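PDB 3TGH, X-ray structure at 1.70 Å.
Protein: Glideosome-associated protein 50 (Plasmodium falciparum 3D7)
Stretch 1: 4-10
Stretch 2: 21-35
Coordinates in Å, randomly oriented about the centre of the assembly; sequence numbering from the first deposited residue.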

# COMPACT_ATOMS: atom_id res chain seq x y z
N LEU A 4 -12.99 -5.80 8.76
CA LEU A 4 -12.40 -5.78 7.42
C LEU A 4 -10.93 -6.16 7.58
O LEU A 4 -10.21 -5.55 8.37
CB LEU A 4 -12.53 -4.38 6.79
CG LEU A 4 -12.09 -4.22 5.33
CD1 LEU A 4 -12.41 -2.82 4.83
CD2 LEU A 4 -10.61 -4.49 5.15
N ARG A 5 -10.50 -7.17 6.84
CA ARG A 5 -9.15 -7.70 6.95
C ARG A 5 -8.43 -7.72 5.62
O ARG A 5 -8.95 -8.26 4.62
CB ARG A 5 -9.19 -9.10 7.53
CG ARG A 5 -9.71 -9.12 8.96
CD ARG A 5 -9.58 -10.49 9.57
NE ARG A 5 -9.92 -10.49 10.99
CZ ARG A 5 -9.84 -11.55 11.78
NH1 ARG A 5 -9.43 -12.73 11.31
NH2 ARG A 5 -10.17 -11.44 13.06
N PHE A 6 -7.23 -7.15 5.61
CA PHE A 6 -6.42 -7.08 4.42
C PHE A 6 -4.97 -7.33 4.77
O PHE A 6 -4.58 -7.24 5.94
CB PHE A 6 -6.64 -5.75 3.68
CG PHE A 6 -6.06 -4.54 4.37
CD1 PHE A 6 -4.80 -4.08 4.01
CD2 PHE A 6 -6.77 -3.86 5.34
CE1 PHE A 6 -4.25 -2.95 4.62
CE2 PHE A 6 -6.23 -2.72 5.96
CZ PHE A 6 -4.97 -2.28 5.60
N ALA A 7 -4.18 -7.73 3.78
CA ALA A 7 -2.76 -7.98 3.95
C ALA A 7 -1.96 -6.98 3.14
O ALA A 7 -2.45 -6.44 2.14
CB ALA A 7 -2.42 -9.42 3.54
N SER A 8 -0.72 -6.73 3.58
CA SER A 8 0.22 -5.87 2.87
C SER A 8 1.46 -6.68 2.52
O SER A 8 2.00 -7.38 3.38
CB SER A 8 0.64 -4.68 3.73
OG SER A 8 -0.43 -3.78 3.94
N LEU A 9 1.91 -6.57 1.27
CA LEU A 9 3.10 -7.25 0.77
C LEU A 9 3.88 -6.29 -0.13
O LEU A 9 3.36 -5.82 -1.13
CB LEU A 9 2.68 -8.49 -0.04
CG LEU A 9 3.84 -9.32 -0.60
CD1 LEU A 9 4.56 -10.08 0.51
CD2 LEU A 9 3.35 -10.25 -1.71
N GLY A 10 5.13 -6.00 0.22
CA GLY A 10 5.90 -4.98 -0.52
C GLY A 10 7.22 -5.46 -1.07
O GLY A 10 7.87 -6.33 -0.48
N LEU A 21 9.52 -18.82 0.41
CA LEU A 21 9.18 -19.14 1.80
C LEU A 21 8.11 -18.18 2.31
O LEU A 21 7.14 -18.60 2.94
CB LEU A 21 10.44 -19.06 2.68
CG LEU A 21 10.31 -19.44 4.15
CD1 LEU A 21 9.76 -20.86 4.30
CD2 LEU A 21 11.65 -19.31 4.87
N ASN A 22 8.28 -16.89 2.02
CA ASN A 22 7.32 -15.88 2.43
C ASN A 22 5.93 -16.12 1.82
O ASN A 22 4.92 -15.99 2.51
CB ASN A 22 7.84 -14.47 2.07
CG ASN A 22 7.25 -13.38 2.94
OD1 ASN A 22 6.92 -13.61 4.10
ND2 ASN A 22 7.12 -12.18 2.38
N ALA A 23 5.91 -16.50 0.54
CA ALA A 23 4.66 -16.78 -0.17
C ALA A 23 3.85 -17.91 0.49
O ALA A 23 2.62 -17.86 0.54
CB ALA A 23 4.94 -17.13 -1.63
N LYS A 24 4.55 -18.91 1.00
CA LYS A 24 3.91 -20.03 1.70
C LYS A 24 3.14 -19.53 2.93
O LYS A 24 1.96 -19.84 3.10
CB LYS A 24 4.98 -21.08 2.06
CG LYS A 24 4.62 -22.08 3.14
CD LYS A 24 5.86 -22.90 3.53
CE LYS A 24 5.84 -23.36 4.98
NZ LYS A 24 7.14 -23.98 5.36
N TYR A 25 3.80 -18.74 3.77
CA TYR A 25 3.15 -18.19 4.96
C TYR A 25 2.08 -17.16 4.62
O TYR A 25 1.05 -17.09 5.30
CB TYR A 25 4.19 -17.59 5.91
CG TYR A 25 5.07 -18.64 6.56
CD1 TYR A 25 6.44 -18.69 6.33
CD2 TYR A 25 4.51 -19.61 7.38
CE1 TYR A 25 7.23 -19.67 6.92
CE2 TYR A 25 5.29 -20.59 7.98
CZ TYR A 25 6.64 -20.62 7.75
OH TYR A 25 7.40 -21.60 8.35
N PHE A 26 2.32 -16.37 3.58
CA PHE A 26 1.35 -15.40 3.07
C PHE A 26 0.02 -16.07 2.76
O PHE A 26 -1.03 -15.63 3.23
CB PHE A 26 1.93 -14.73 1.81
CG PHE A 26 1.22 -13.47 1.39
CD1 PHE A 26 1.11 -12.39 2.25
CD2 PHE A 26 0.72 -13.34 0.10
CE1 PHE A 26 0.47 -11.21 1.84
CE2 PHE A 26 0.09 -12.17 -0.31
CZ PHE A 26 -0.03 -11.11 0.56
N LYS A 27 0.07 -17.15 1.98
CA LYS A 27 -1.12 -17.93 1.64
C LYS A 27 -1.80 -18.52 2.88
O LYS A 27 -3.03 -18.50 2.99
CB LYS A 27 -0.76 -19.07 0.68
CG LYS A 27 -0.34 -18.61 -0.71
CD LYS A 27 0.24 -19.78 -1.50
CE LYS A 27 0.85 -19.34 -2.80
NZ LYS A 27 1.48 -20.49 -3.50
N GLN A 28 -1.00 -19.05 3.80
CA GLN A 28 -1.52 -19.65 5.04
C GLN A 28 -2.31 -18.64 5.86
O GLN A 28 -3.43 -18.92 6.29
CB GLN A 28 -0.37 -20.19 5.90
CG GLN A 28 -0.83 -20.96 7.15
CD GLN A 28 0.27 -21.14 8.18
OE1 GLN A 28 1.30 -20.48 8.13
NE2 GLN A 28 0.05 -22.03 9.15
N PHE A 29 -1.72 -17.46 6.06
CA PHE A 29 -2.37 -16.41 6.84
C PHE A 29 -3.58 -15.82 6.15
O PHE A 29 -4.59 -15.54 6.80
CB PHE A 29 -1.39 -15.27 7.16
CG PHE A 29 -0.56 -15.52 8.39
CD1 PHE A 29 0.52 -16.38 8.36
CD2 PHE A 29 -0.87 -14.88 9.57
CE1 PHE A 29 1.28 -16.61 9.49
CE2 PHE A 29 -0.11 -15.10 10.71
CZ PHE A 29 0.97 -15.97 10.67
N ILE A 30 -3.50 -15.62 4.84
CA ILE A 30 -4.63 -15.07 4.10
C ILE A 30 -5.86 -15.97 4.25
O ILE A 30 -6.97 -15.48 4.48
CB ILE A 30 -4.27 -14.83 2.62
CG1 ILE A 30 -3.43 -13.56 2.52
CG2 ILE A 30 -5.52 -14.72 1.75
CD1 ILE A 30 -2.81 -13.33 1.17
N LYS A 31 -5.66 -17.29 4.15
CA LYS A 31 -6.73 -18.26 4.36
C LYS A 31 -7.22 -18.24 5.81
O LYS A 31 -8.41 -18.05 6.06
CB LYS A 31 -6.24 -19.67 3.99
CG LYS A 31 -7.26 -20.78 4.20
CD LYS A 31 -8.40 -20.71 3.20
CE LYS A 31 -9.29 -21.94 3.30
NZ LYS A 31 -10.38 -21.92 2.28
N ASN A 32 -6.31 -18.40 6.75
CA ASN A 32 -6.69 -18.59 8.16
C ASN A 32 -7.26 -17.32 8.81
O ASN A 32 -8.14 -17.42 9.67
CB ASN A 32 -5.51 -19.10 8.98
CG ASN A 32 -5.09 -20.50 8.59
OD1 ASN A 32 -5.82 -21.22 7.89
ND2 ASN A 32 -3.91 -20.91 9.04
N GLU A 33 -6.74 -16.16 8.40
CA GLU A 33 -7.20 -14.88 8.94
C GLU A 33 -8.40 -14.32 8.17
O GLU A 33 -8.93 -13.28 8.55
CB GLU A 33 -6.06 -13.85 8.91
CG GLU A 33 -4.92 -14.13 9.89
CD GLU A 33 -5.14 -13.53 11.28
OE1 GLU A 33 -6.13 -12.79 11.50
OE2 GLU A 33 -4.30 -13.79 12.16
N ARG A 34 -8.83 -15.01 7.11
CA ARG A 34 -9.96 -14.57 6.27
C ARG A 34 -9.70 -13.18 5.67
O ARG A 34 -10.55 -12.30 5.71
CB ARG A 34 -11.28 -14.60 7.06
CG ARG A 34 -11.74 -16.01 7.47
CD ARG A 34 -12.36 -16.02 8.86
NE ARG A 34 -13.27 -17.15 9.06
CZ ARG A 34 -13.69 -17.60 10.25
NH1 ARG A 34 -13.27 -17.04 11.38
NH2 ARG A 34 -14.53 -18.63 10.30
N VAL A 35 -8.51 -13.00 5.12
CA VAL A 35 -8.17 -11.78 4.41
C VAL A 35 -9.00 -11.71 3.12
O VAL A 35 -9.15 -12.71 2.43
CB VAL A 35 -6.67 -11.74 4.08
CG1 VAL A 35 -6.35 -10.64 3.05
CG2 VAL A 35 -5.85 -11.54 5.37

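A strand packed against an antiparallel helix meets it through alternate side chains, and this pair from glideosome-associated protein 50 is a compact example. The axes of strand 4-8 and helix 21-32 run at 174°, 9.6 Å apart at closest approach, and the CA-to-CB bonds of Arg 5, Ala 7 and Leu 9 all point toward stretch 2. Along the helix the first contact comes from Asn 22, whose ND2 lies 3.8 Å from Leu 9 CD1; ND2 is hydrogen-bonded elsewhere in the structure, and its contact with the methyl carbon here is simple packing. One turn on, Phe 26 supplies the broadest helical surface. Leu 9 CD2 sits over one face of its ring, Leu 9 CB approaches Phe 26 CZ to 3.8 Å, and Ala 7 CB lies obliquely, 3.8 Å from Phe 26 CE1. Ile 30 points sideways, yet its CG1 comes within 4.4 Å of Ala 7 CB.

The one hydrogen bond across the contact comes farther along, at Glu 33. Arg 5 NH1 donates a nearly straight hydrogen bond to the backbone O of Glu 33 (2.9 Å, 169°), and forms a salt bridge with Glu 33 OE1 at 3.3 Å, purely electrostatic because that oxygen lies well out of the guanidinium plane. Arg 34, with positive phi, closes a Schellman motif, after which Val 35 CG1 packs 4.1 Å from Ala 7 CB.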